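PDB 1H1O: cytochrome c-552 from Thiobacillus ferrooxidans, which carries electrons in the periplasm as a high-potential cytochrome c that holds two haem groups. Local coordinates for residues R34-K40 and N84-M90; M43-K48 and I76-A80; S54-Q58 and G154-N158. All coordinates share one frame. Residue numbers count along the deposited sequence, not the author numbering.

Interaction 1. Residues R34-K40 and N84-M90. With HEM (protoporphyrin IX containing Fe), chain D.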
loop_
_atom_site.group_PDB
_atom_site.type_symbol
_atom_site.label_atom_id
_atom_site.label_comp_id
_atom_site.label_asym_id
_atom_site.label_seq_id
_atom_site.Cartn_x
_atom_site.Cartn_y
_atom_site.Cartn_z
ATOM N N ARG A 34 0.373 5.405 4.208
ATOM C CA ARG A 34 -0.496 5.700 5.324
ATOM C C ARG A 34 -0.829 4.313 5.857
ATOM O O ARG A 34 -0.860 3.345 5.099
ATOM C CB ARG A 34 -1.743 6.429 4.824
ATOM C CG ARG A 34 -1.383 7.792 4.246
ATOM C CD ARG A 34 -2.570 8.517 3.672
ATOM N NE ARG A 34 -2.151 9.806 3.134
ATOM C CZ ARG A 34 -2.428 10.227 1.906
ATOM N NH1 ARG A 34 -3.126 9.449 1.085
ATOM N NH2 ARG A 34 -2.023 11.424 1.507
ATOM N N LEU A 35 -1.062 4.212 7.156
ATOM C CA LEU A 35 -1.353 2.927 7.772
ATOM C C LEU A 35 -2.740 2.841 8.370
ATOM O O LEU A 35 -3.248 1.741 8.603
ATOM C CB LEU A 35 -0.329 2.643 8.867
ATOM C CG LEU A 35 1.120 2.742 8.401
ATOM C CD1 LEU A 35 2.057 2.381 9.561
ATOM C CD2 LEU A 35 1.323 1.813 7.214
ATOM N N ALA A 36 -3.333 4.001 8.639
ATOM C CA ALA A 36 -4.663 4.078 9.227
ATOM C C ALA A 36 -5.706 3.210 8.500
ATOM O O ALA A 36 -5.913 3.335 7.290
ATOM C CB ALA A 36 -5.129 5.530 9.256
ATOM N N GLY A 37 -6.350 2.324 9.247
ATOM C CA GLY A 37 -7.378 1.492 8.655
ATOM C C GLY A 37 -6.910 0.328 7.808
ATOM O O GLY A 37 -7.736 -0.410 7.271
ATOM N N GLN A 38 -5.598 0.153 7.668
ATOM C CA GLN A 38 -5.092 -0.962 6.880
ATOM C C GLN A 38 -5.507 -2.204 7.669
ATOM O O GLN A 38 -5.559 -2.172 8.901
ATOM C CB GLN A 38 -3.572 -0.885 6.752
ATOM C CG GLN A 38 -2.974 -1.866 5.746
ATOM C CD GLN A 38 -3.686 -1.811 4.394
ATOM O OE1 GLN A 38 -4.625 -2.567 4.148
ATOM N NE2 GLN A 38 -3.258 -0.889 3.527
ATOM N N HIS A 39 -5.812 -3.291 6.974
ATOM C CA HIS A 39 -6.249 -4.504 7.655
ATOM C C HIS A 39 -5.155 -5.131 8.509
ATOM O O HIS A 39 -3.981 -5.156 8.132
ATOM C CB HIS A 39 -6.784 -5.498 6.628
ATOM C CG HIS A 39 -7.848 -4.917 5.755
ATOM N ND1 HIS A 39 -9.026 -4.413 6.262
ATOM C CD2 HIS A 39 -7.884 -4.691 4.420
ATOM C CE1 HIS A 39 -9.740 -3.896 5.278
ATOM N NE2 HIS A 39 -9.068 -4.052 4.149
ATOM N N LYS A 40 -5.563 -5.620 9.676
ATOM C CA LYS A 40 -4.657 -6.228 10.638
ATOM C C LYS A 40 -3.733 -7.268 10.020
ATOM O O LYS A 40 -2.512 -7.139 10.069
ATOM C CB LYS A 40 -5.460 -6.849 11.790
ATOM C CG LYS A 40 -6.186 -5.817 12.660
ATOM C CD LYS A 40 -6.922 -6.451 13.842
ATOM C CE LYS A 40 -8.261 -7.065 13.434
ATOM N NZ LYS A 40 -9.240 -6.015 13.032
ATOM N N ASN A 84 -4.793 -0.319 12.329
ATOM C CA ASN A 84 -6.016 -0.792 11.690
ATOM C C ASN A 84 -7.209 -0.028 12.247
ATOM O O ASN A 84 -8.149 0.281 11.519
ATOM C CB ASN A 84 -6.203 -2.299 11.931
ATOM C CG ASN A 84 -7.573 -2.815 11.454
ATOM O OD1 ASN A 84 -7.962 -2.620 10.299
ATOM N ND2 ASN A 84 -8.299 -3.484 12.349
ATOM N N ALA A 85 -7.152 0.288 13.540
ATOM C CA ALA A 85 -8.229 1.013 14.209
ATOM C C ALA A 85 -8.152 2.526 14.044
ATOM O O ALA A 85 -9.160 3.208 14.189
ATOM C CB ALA A 85 -8.253 0.654 15.693
ATOM N N GLN A 86 -6.966 3.050 13.743
ATOM C CA GLN A 86 -6.789 4.494 13.574
ATOM C C GLN A 86 -7.903 5.160 12.802
ATOM O O GLN A 86 -8.434 4.598 11.848
ATOM C CB GLN A 86 -5.489 4.815 12.844
ATOM C CG GLN A 86 -4.270 4.986 13.714
ATOM C CD GLN A 86 -3.276 5.969 13.097
ATOM O OE1 GLN A 86 -3.313 7.167 13.384
ATOM N NE2 GLN A 86 -2.401 5.469 12.231
ATOM N N LYS A 87 -8.242 6.373 13.216
ATOM C CA LYS A 87 -9.272 7.160 12.558
ATOM C C LYS A 87 -8.730 8.581 12.435
ATOM O O LYS A 87 -8.084 9.079 13.353
ATOM C CB LYS A 87 -10.560 7.171 13.383
ATOM C CG LYS A 87 -11.159 5.803 13.644
ATOM C CD LYS A 87 -11.647 5.130 12.380
ATOM C CE LYS A 87 -12.214 3.763 12.717
ATOM N NZ LYS A 87 -12.585 3.006 11.497
ATOM N N PRO A 88 -8.984 9.246 11.297
ATOM C CA PRO A 88 -9.745 8.701 10.167
ATOM C C PRO A 88 -8.863 7.761 9.356
ATOM O O PRO A 88 -7.657 7.993 9.233
ATOM C CB PRO A 88 -10.112 9.948 9.350
ATOM C CG PRO A 88 -9.771 11.127 10.251
ATOM C CD PRO A 88 -8.598 10.642 11.034
ATOM N N PRO A 89 -9.445 6.675 8.811
ATOM C CA PRO A 89 -8.657 5.733 8.006
ATOM C C PRO A 89 -7.973 6.519 6.892
ATOM O O PRO A 89 -8.410 7.619 6.567
ATOM C CB PRO A 89 -9.706 4.754 7.483
ATOM C CG PRO A 89 -11.001 5.556 7.533
ATOM C CD PRO A 89 -10.859 6.274 8.848
ATOM N N MET A 90 -6.907 5.969 6.319
ATOM C CA MET A 90 -6.173 6.668 5.266
ATOM C C MET A 90 -7.103 7.319 4.250
ATOM O O MET A 90 -7.959 6.661 3.654
ATOM C CB MET A 90 -5.210 5.718 4.565
ATOM C CG MET A 90 -5.874 4.586 3.849
ATOM S SD MET A 90 -4.614 3.478 3.241
ATOM C CE MET A 90 -4.072 2.671 4.795
HETATM C CHA HEM D . 5.961 0.784 5.215
HETATM C CHB HEM D . 4.743 -0.355 9.717
HETATM C CHC HEM D . 8.038 2.759 11.353
HETATM C CHD HEM D . 9.170 3.978 6.900
HETATM C C1A HEM D . 5.323 0.182 6.301
HETATM C C2A HEM D . 4.301 -0.842 6.218
HETATM C C3A HEM D . 3.952 -1.161 7.497
HETATM C C4A HEM D . 4.775 -0.324 8.344
HETATM C CMA HEM D . 2.948 -2.165 8.003
HETATM C CAA HEM D . 3.755 -1.425 4.937
HETATM C CBA HEM D . 2.458 -0.727 4.468
HETATM C CGA HEM D . 1.919 -1.215 3.254
HETATM O O1A HEM D . 0.954 -0.525 2.769
HETATM O O2A HEM D . 2.332 -2.234 2.664
HETATM C C1B HEM D . 5.544 0.402 10.550
HETATM C C2B HEM D . 5.501 0.295 11.989
HETATM C C3B HEM D . 6.451 1.152 12.460
HETATM C C4B HEM D . 7.036 1.798 11.298
HETATM C CMB HEM D . 4.566 -0.637 12.739
HETATM C CAB HEM D . 6.877 1.423 13.880
HETATM C CBB HEM D . 7.451 0.192 14.634
HETATM C C1C HEM D . 8.628 3.376 10.293
HETATM C C2C HEM D . 9.673 4.366 10.392
HETATM C C3C HEM D . 9.986 4.691 9.112
HETATM C C4C HEM D . 9.142 3.927 8.267
HETATM C CMC HEM D . 10.232 4.851 11.702
HETATM C CAC HEM D . 11.044 5.674 8.582
HETATM C CBC HEM D . 12.487 5.368 9.083
HETATM C C1D HEM D . 8.391 3.220 6.038
HETATM C C2D HEM D . 8.498 3.293 4.594
HETATM C C3D HEM D . 7.622 2.382 4.133
HETATM C C4D HEM D . 6.955 1.779 5.287
HETATM C CMD HEM D . 9.447 4.206 3.855
HETATM C CAD HEM D . 7.340 1.972 2.728
HETATM C CBD HEM D . 8.593 1.020 2.354
HETATM C CGD HEM D . 8.406 0.097 1.315
HETATM O O1D HEM D . 8.107 0.520 0.182
HETATM O O2D HEM D . 8.577 -1.143 1.491
HETATM N NA HEM D . 5.600 0.488 7.594
HETATM N NB HEM D . 6.484 1.324 10.131
HETATM N NC HEM D . 8.311 3.121 8.971
HETATM N ND HEM D . 7.451 2.305 6.436
HETATM FE FE HEM D . 6.950 1.840 8.279
#
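In the class I cytochrome c fold of the first domain, loop 34-40 supplies Leu35 to the haem pocket and is closed off by the end of helix 73-85 and the chain that follows it. Arg34 starts the contact: its carbonyl O lies 3.3 Å from Met90 CE and its CB 3.5 Å from Met90 CB, while the guanidinium runs away to a salt bridge with Asp26 and a hydrogen bond to the backbone of Gly138. Leu35 faces the other way, its CD1 reaching 3.8 Å from HEM CHB, so the loop lines the pocket with one side and packs on 84-90 with the other. A type II turn from Leu35 to Gln38 follows, closed by Gln38 N to Leu35 O at 3.0 Å. Ala36 presses its CB against Gln86 CB at 3.7 Å and Pro88 O at 3.5 Å. Gly37, at positive phi, comes within 4.0 Å of Asn84, CA to CA, and its CA makes a CH···O contact with Asn84 O at 3.2 Å; a CB here would clash with Pro89. Gln38 OE1 accepts from the backbone N of Arg135, in the second cytochrome domain, and from His39 N, the N-cap of helix 40-51. A nearly linear hydrogen bond joins the segments: Met90 N to Ala36 O, 3.0 Å at 176°.

Interaction 2. Residues M43-K48 and I76-A80; sequences MEAQLK and ITALA. With HEM (protoporphyrin IX containing Fe), chain D.
Both segments are helical, 43-48 within helix 40-51 and 76-80 within helix 73-85. Their short axes approach to 8.9 Å and cross at 137°. Met43 and Ala80 mark the tightest point, with CA atoms 5.0 Å apart, and the small Ala80 side chain permits it: Met43 CB sits 3.7 Å from Ala80 CB. Ile76 (chi1 m, chi2 t) points into the interface and places CG2 3.8 Å from Leu47 CB and 3.5 Å from Glu44 CG, while its CD1 lies 3.6 Å from Lys48 CG. Leu47 (m, t) sends CD1 to 4.2 Å from Leu79 CB. At the outer margin, Glu44, with chi1 at -147° and chi2 t, brings OE2 to 3.2 Å from Thr77 OG1; that hydroxyl is hydrogen-bonded to Ser73 O, so a bond to Glu44 is not settled. The inner margin meets the haem: Leu47 CD2 is 3.4 Å from HEM CHB, Leu79 CD1 (Leu79 m, t) 3.4 Å from HEM CMB, Met43 SD, in an all-m side chain, 3.8 Å from HEM CMA, and Gln46 CG 3.7 Å from the propionate HEM O2A. Helix 40-51 and the last helix of the first domain, 73-85, thus pack at the haem edge in the all-helical class I cytochrome c fold. Apolar groups, aliphatic carbons and the Met43 thioether, dominate, implying an apolar setting for this edge of the macrocycle.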
loop_
_atom_site.group_PDB
_atom_site.type_symbol
_atom_site.label_atom_id
_atom_site.label_comp_id
_atom_site.label_asym_id
_atom_site.label_seq_id
_atom_site.Cartn_x
_atom_site.Cartn_y
_atom_site.Cartn_z
ATOM N N MET A 43 -1.135 -5.646 7.750
ATOM C CA MET A 43 -0.121 -4.919 8.512
ATOM C C MET A 43 0.826 -5.936 9.099
ATOM O O MET A 43 2.051 -5.837 8.973
ATOM C CB MET A 43 -0.768 -4.146 9.665
ATOM C CG MET A 43 -1.689 -3.025 9.260
ATOM S SD MET A 43 -0.786 -1.715 8.418
ATOM C CE MET A 43 -0.242 -0.687 9.861
ATOM N N GLU A 44 0.229 -6.926 9.745
ATOM C CA GLU A 44 0.968 -7.981 10.404
ATOM C C GLU A 44 1.884 -8.689 9.429
ATOM O O GLU A 44 3.056 -8.915 9.727
ATOM C CB GLU A 44 -0.013 -8.972 11.008
ATOM C CG GLU A 44 0.443 -9.625 12.286
ATOM C CD GLU A 44 -0.601 -10.583 12.817
ATOM O OE1 GLU A 44 -0.666 -11.720 12.302
ATOM O OE2 GLU A 44 -1.366 -10.193 13.731
ATOM N N ALA A 45 1.348 -9.047 8.260
ATOM C CA ALA A 45 2.153 -9.740 7.259
ATOM C C ALA A 45 3.341 -8.878 6.844
ATOM O O ALA A 45 4.469 -9.365 6.778
ATOM C CB ALA A 45 1.310 -10.081 6.042
ATOM N N GLN A 46 3.096 -7.598 6.575
ATOM C CA GLN A 46 4.181 -6.715 6.166
ATOM C C GLN A 46 5.255 -6.602 7.234
ATOM O O GLN A 46 6.429 -6.828 6.967
ATOM C CB GLN A 46 3.650 -5.330 5.812
ATOM C CG GLN A 46 2.696 -5.343 4.643
ATOM C CD GLN A 46 3.078 -6.366 3.588
ATOM O OE1 GLN A 46 2.305 -7.284 3.290
ATOM N NE2 GLN A 46 4.273 -6.220 3.022
ATOM N N LEU A 47 4.854 -6.272 8.453
ATOM C CA LEU A 47 5.818 -6.150 9.536
ATOM C C LEU A 47 6.655 -7.410 9.714
ATOM O O LEU A 47 7.856 -7.324 9.974
ATOM C CB LEU A 47 5.110 -5.801 10.838
ATOM C CG LEU A 47 4.635 -4.349 10.875
ATOM C CD1 LEU A 47 3.738 -4.157 12.089
ATOM C CD2 LEU A 47 5.842 -3.392 10.892
ATOM N N LYS A 48 6.037 -8.577 9.566
ATOM C CA LYS A 48 6.780 -9.823 9.704
ATOM C C LYS A 48 7.705 -10.006 8.502
ATOM O O LYS A 48 8.814 -10.518 8.632
ATOM C CB LYS A 48 5.826 -11.019 9.818
ATOM C CG LYS A 48 5.077 -11.108 11.143
ATOM C CD LYS A 48 4.373 -12.460 11.271
ATOM C CE LYS A 48 3.793 -12.681 12.669
ATOM N NZ LYS A 48 3.014 -13.963 12.738
ATOM N N ILE A 76 4.167 -6.641 16.826
ATOM C CA ILE A 76 3.691 -6.644 15.452
ATOM C C ILE A 76 2.177 -6.655 15.495
ATOM O O ILE A 76 1.525 -5.803 14.905
ATOM C CB ILE A 76 4.208 -7.870 14.686
ATOM C CG1 ILE A 76 5.691 -7.666 14.371
ATOM C CG2 ILE A 76 3.403 -8.078 13.406
ATOM C CD1 ILE A 76 6.333 -8.810 13.628
ATOM N N THR A 77 1.618 -7.602 16.232
ATOM C CA THR A 77 0.170 -7.703 16.351
ATOM C C THR A 77 -0.439 -6.472 17.013
ATOM O O THR A 77 -1.491 -5.978 16.600
ATOM C CB THR A 77 -0.219 -8.940 17.166
ATOM O OG1 THR A 77 0.286 -10.112 16.511
ATOM C CG2 THR A 77 -1.746 -9.034 17.304
ATOM N N ALA A 78 0.224 -5.981 18.052
ATOM C CA ALA A 78 -0.270 -4.811 18.765
ATOM C C ALA A 78 -0.363 -3.630 17.811
ATOM O O ALA A 78 -1.378 -2.934 17.745
ATOM C CB ALA A 78 0.660 -4.480 19.931
ATOM N N LEU A 79 0.716 -3.411 17.075
ATOM C CA LEU A 79 0.781 -2.318 16.122
ATOM C C LEU A 79 -0.238 -2.502 15.013
ATOM O O LEU A 79 -0.990 -1.577 14.684
ATOM C CB LEU A 79 2.185 -2.238 15.531
ATOM C CG LEU A 79 3.259 -1.861 16.553
ATOM C CD1 LEU A 79 4.634 -1.941 15.925
ATOM C CD2 LEU A 79 2.970 -0.456 17.064
ATOM N N ALA A 80 -0.261 -3.698 14.437
ATOM C CA ALA A 80 -1.194 -4.000 13.360
ATOM C C ALA A 80 -2.586 -3.582 13.807
ATOM O O ALA A 80 -3.324 -2.916 13.074
ATOM C CB ALA A 80 -1.168 -5.490 13.053
HETATM C CHA HEM D . 5.961 0.784 5.215
HETATM C CHB HEM D . 4.743 -0.355 9.717
HETATM C CHC HEM D . 8.038 2.759 11.353
HETATM C CHD HEM D . 9.170 3.978 6.900
HETATM C C1A HEM D . 5.323 0.182 6.301
HETATM C C2A HEM D . 4.301 -0.842 6.218
HETATM C C3A HEM D . 3.952 -1.161 7.497
HETATM C C4A HEM D . 4.775 -0.324 8.344
HETATM C CMA HEM D . 2.948 -2.165 8.003
HETATM C CAA HEM D . 3.755 -1.425 4.937
HETATM C CBA HEM D . 2.458 -0.727 4.468
HETATM C CGA HEM D . 1.919 -1.215 3.254
HETATM O O1A HEM D . 0.954 -0.525 2.769
HETATM O O2A HEM D . 2.332 -2.234 2.664
HETATM C C1B HEM D . 5.544 0.402 10.550
HETATM C C2B HEM D . 5.501 0.295 11.989
HETATM C C3B HEM D . 6.451 1.152 12.460
HETATM C C4B HEM D . 7.036 1.798 11.298
HETATM C CMB HEM D . 4.566 -0.637 12.739
HETATM C CAB HEM D . 6.877 1.423 13.880
HETATM C CBB HEM D . 7.451 0.192 14.634
HETATM C C1C HEM D . 8.628 3.376 10.293
HETATM C C2C HEM D . 9.673 4.366 10.392
HETATM C C3C HEM D . 9.986 4.691 9.112
HETATM C C4C HEM D . 9.142 3.927 8.267
HETATM C CMC HEM D . 10.232 4.851 11.702
HETATM C CAC HEM D . 11.044 5.674 8.582
HETATM C CBC HEM D . 12.487 5.368 9.083
HETATM C C1D HEM D . 8.391 3.220 6.038
HETATM C C2D HEM D . 8.498 3.293 4.594
HETATM C C3D HEM D . 7.622 2.382 4.133
HETATM C C4D HEM D . 6.955 1.779 5.287
HETATM C CMD HEM D . 9.447 4.206 3.855
HETATM C CAD HEM D . 7.340 1.972 2.728
HETATM C CBD HEM D . 8.593 1.020 2.354
HETATM C CGD HEM D . 8.406 0.097 1.315
HETATM O O1D HEM D . 8.107 0.520 0.182
HETATM O O2D HEM D . 8.577 -1.143 1.491
HETATM N NA HEM D . 5.600 0.488 7.594
HETATM N NB HEM D . 6.484 1.324 10.131
HETATM N NC HEM D . 8.311 3.121 8.971
HETATM N ND HEM D . 7.451 2.305 6.436
HETATM FE FE HEM D . 6.950 1.840 8.279
#

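Interaction 3. Residues S54-Q58 and G154-N158; sequences SRADQ and GTRVN. With HEM (protoporphyrin IX containing Fe), chain D.
Two irregular loop segments, one from each cytochrome c domain, meet with Asp57 and Arg156 nearest, their CA atoms 4.7 Å apart. Asp57 and Asn158 are N-caps of helices 58-63 and 159-165; Gly154, at positive phi, ends helix 141-153. Stacking comes first: the guanidinium of Arg55 (chi1 t, chi2 -143°, chi3 m) lies flat on that of the extended Arg156 (all t), centres 3.4 Å apart, planes at 18°, with NH1 to NH1 at 3.2 Å. The charged partners are haem propionates: Arg55 NH2 donates to HEM O2A at 2.6 Å, and Arg156 hydrogen-bonds a propionate of the other haem. Asp57 OD1, which caps Gly60 N, is 2.6 Å from HEM O2D, so close that one of the two acid groups is probably protonated. One water bridges the segments, accepting from Ala56 N (2.6 Å) and Val157 N (3.2 Å) and donating to Thr155 O (2.7 Å). The stacked like charges are consistent with compensation by the propionates of the two haems that the arginines bind.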
loop_
_atom_site.group_PDB
_atom_site.type_symbol
_atom_site.label_atom_id
_atom_site.label_comp_id
_atom_site.label_asym_id
_atom_site.label_seq_id
_atom_site.Cartn_x
_atom_site.Cartn_y
_atom_site.Cartn_z
ATOM N N SER A 54 11.744 -10.829 4.144
ATOM C CA SER A 54 11.103 -11.405 2.964
ATOM C C SER A 54 10.652 -10.270 2.032
ATOM O O SER A 54 10.679 -10.425 0.810
ATOM C CB SER A 54 9.930 -12.326 3.348
ATOM O OG SER A 54 8.985 -11.690 4.185
ATOM N N ARG A 55 10.226 -9.136 2.587
ATOM C CA ARG A 55 9.878 -8.019 1.708
ATOM C C ARG A 55 11.177 -7.246 1.630
ATOM O O ARG A 55 11.569 -6.574 2.583
ATOM C CB ARG A 55 8.789 -7.092 2.258
ATOM C CG ARG A 55 8.229 -6.265 1.094
ATOM C CD ARG A 55 7.850 -4.822 1.389
ATOM N NE ARG A 55 6.504 -4.696 1.910
ATOM C CZ ARG A 55 5.696 -3.666 1.684
ATOM N NH1 ARG A 55 6.085 -2.645 0.927
ATOM N NH2 ARG A 55 4.490 -3.658 2.237
ATOM N N ALA A 56 11.841 -7.338 0.491
ATOM C CA ALA A 56 13.127 -6.698 0.331
ATOM C C ALA A 56 13.192 -5.581 -0.690
ATOM O O ALA A 56 14.259 -5.318 -1.236
ATOM C CB ALA A 56 14.183 -7.771 0.002
ATOM N N ASP A 57 12.075 -4.928 -0.988
ATOM C CA ASP A 57 12.168 -3.829 -1.939
ATOM C C ASP A 57 13.004 -2.738 -1.258
ATOM O O ASP A 57 13.029 -2.640 -0.037
ATOM C CB ASP A 57 10.780 -3.297 -2.303
ATOM C CG ASP A 57 9.921 -3.033 -1.089
ATOM O OD1 ASP A 57 10.177 -2.051 -0.363
ATOM O OD2 ASP A 57 8.988 -3.819 -0.863
ATOM N N GLN A 58 13.687 -1.934 -2.058
ATOM C CA GLN A 58 14.556 -0.870 -1.560
ATOM C C GLN A 58 14.092 -0.059 -0.353
ATOM O O GLN A 58 14.765 -0.062 0.669
ATOM C CB GLN A 58 14.883 0.095 -2.686
ATOM C CG GLN A 58 16.083 0.948 -2.396
ATOM C CD GLN A 58 16.289 1.983 -3.461
ATOM O OE1 GLN A 58 15.719 3.071 -3.394
ATOM N NE2 GLN A 58 17.088 1.650 -4.465
ATOM N N GLY A 154 9.807 -6.781 -9.574
ATOM C CA GLY A 154 10.077 -8.069 -8.959
ATOM C C GLY A 154 10.888 -7.834 -7.688
ATOM O O GLY A 154 11.224 -8.773 -6.961
ATOM N N THR A 155 11.204 -6.575 -7.395
ATOM C CA THR A 155 11.984 -6.293 -6.197
ATOM C C THR A 155 11.132 -6.474 -4.935
ATOM O O THR A 155 11.656 -6.753 -3.851
ATOM C CB THR A 155 12.653 -4.899 -6.291
ATOM O OG1 THR A 155 11.676 -3.896 -6.596
ATOM C CG2 THR A 155 13.689 -4.916 -7.415
ATOM N N ARG A 156 9.820 -6.300 -5.069
ATOM C CA ARG A 156 8.939 -6.591 -3.960
ATOM C C ARG A 156 8.354 -7.912 -4.437
ATOM O O ARG A 156 7.597 -7.955 -5.414
ATOM C CB ARG A 156 7.829 -5.562 -3.776
ATOM C CG ARG A 156 6.919 -5.984 -2.627
ATOM C CD ARG A 156 5.884 -4.948 -2.268
ATOM N NE ARG A 156 4.878 -5.529 -1.391
ATOM C CZ ARG A 156 3.868 -4.856 -0.859
ATOM N NH1 ARG A 156 3.734 -3.559 -1.106
ATOM N NH2 ARG A 156 2.973 -5.492 -0.110
ATOM N N VAL A 157 8.736 -8.992 -3.765
ATOM C CA VAL A 157 8.305 -10.322 -4.151
ATOM C C VAL A 157 6.963 -10.752 -3.590
ATOM O O VAL A 157 6.756 -10.829 -2.374
ATOM C CB VAL A 157 9.359 -11.375 -3.747
ATOM C CG1 VAL A 157 8.874 -12.759 -4.112
ATOM C CG2 VAL A 157 10.677 -11.095 -4.443
ATOM N N ASN A 158 6.053 -11.042 -4.505
ATOM C CA ASN A 158 4.717 -11.510 -4.179
ATOM C C ASN A 158 4.182 -12.135 -5.456
ATOM O O ASN A 158 3.993 -11.462 -6.466
ATOM C CB ASN A 158 3.821 -10.358 -3.732
ATOM C CG ASN A 158 2.394 -10.805 -3.478
ATOM O OD1 ASN A 158 1.524 -10.675 -4.347
ATOM N ND2 ASN A 158 2.149 -11.354 -2.288
HETATM C CHA HEM D . 5.961 0.784 5.215
HETATM C CHB HEM D . 4.743 -0.355 9.717
HETATM C CHC HEM D . 8.038 2.759 11.353
HETATM C CHD HEM D . 9.170 3.978 6.900
HETATM C C1A HEM D . 5.323 0.182 6.301
HETATM C C2A HEM D . 4.301 -0.842 6.218
HETATM C C3A HEM D . 3.952 -1.161 7.497
HETATM C C4A HEM D . 4.775 -0.324 8.344
HETATM C CMA HEM D . 2.948 -2.165 8.003
HETATM C CAA HEM D . 3.755 -1.425 4.937
HETATM C CBA HEM D . 2.458 -0.727 4.468
HETATM C CGA HEM D . 1.919 -1.215 3.254
HETATM O O1A HEM D . 0.954 -0.525 2.769
HETATM O O2A HEM D . 2.332 -2.234 2.664
HETATM C C1B HEM D . 5.544 0.402 10.550
HETATM C C2B HEM D . 5.501 0.295 11.989
HETATM C C3B HEM D . 6.451 1.152 12.460
HETATM C C4B HEM D . 7.036 1.798 11.298
HETATM C CMB HEM D . 4.566 -0.637 12.739
HETATM C CAB HEM D . 6.877 1.423 13.880
HETATM C CBB HEM D . 7.451 0.192 14.634
HETATM C C1C HEM D . 8.628 3.376 10.293
HETATM C C2C HEM D . 9.673 4.366 10.392
HETATM C C3C HEM D . 9.986 4.691 9.112
HETATM C C4C HEM D . 9.142 3.927 8.267
HETATM C CMC HEM D . 10.232 4.851 11.702
HETATM C CAC HEM D . 11.044 5.674 8.582
HETATM C CBC HEM D . 12.487 5.368 9.083
HETATM C C1D HEM D . 8.391 3.220 6.038
HETATM C C2D HEM D . 8.498 3.293 4.594
HETATM C C3D HEM D . 7.622 2.382 4.133
HETATM C C4D HEM D . 6.955 1.779 5.287
HETATM C CMD HEM D . 9.447 4.206 3.855
HETATM C CAD HEM D . 7.340 1.972 2.728
HETATM C CBD HEM D . 8.593 1.020 2.354
HETATM C CGD HEM D . 8.406 0.097 1.315
HETATM O O1D HEM D . 8.107 0.520 0.182
HETATM O O2D HEM D . 8.577 -1.143 1.491
HETATM N NA HEM D . 5.600 0.488 7.594
HETATM N NB HEM D . 6.484 1.324 10.131
HETATM N NC HEM D . 8.311 3.121 8.971
HETATM N ND HEM D . 7.451 2.305 6.436
HETATM FE FE HEM D . 6.950 1.840 8.279
HETATM O O HOH W 1 11.140 -8.410 -1.778
HETATM O O HOH W 2 13.815 -2.098 -4.731
#

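In the fold
All three contacts touch the same haem of this two-domain protein. Interaction 2 is nested along the chain inside the loop that interaction 1 closes; the two share helix 73-85, lie about 12 Å apart between centres, and meet where Met43 SD is 3.4 Å from Gln38 CB and Met43 CE 3.5 Å from Leu35 CB. Together they form part of the apolar side of the pocket. Interaction 3 joins the domains at the propionates, its centre about 17 Å from that of interaction 2 and about 23 Å from that of interaction 1. Gln46, on helix 40-51, belongs to both haem pockets and bridges interactions 2 and 3, touching Arg55 and Arg156.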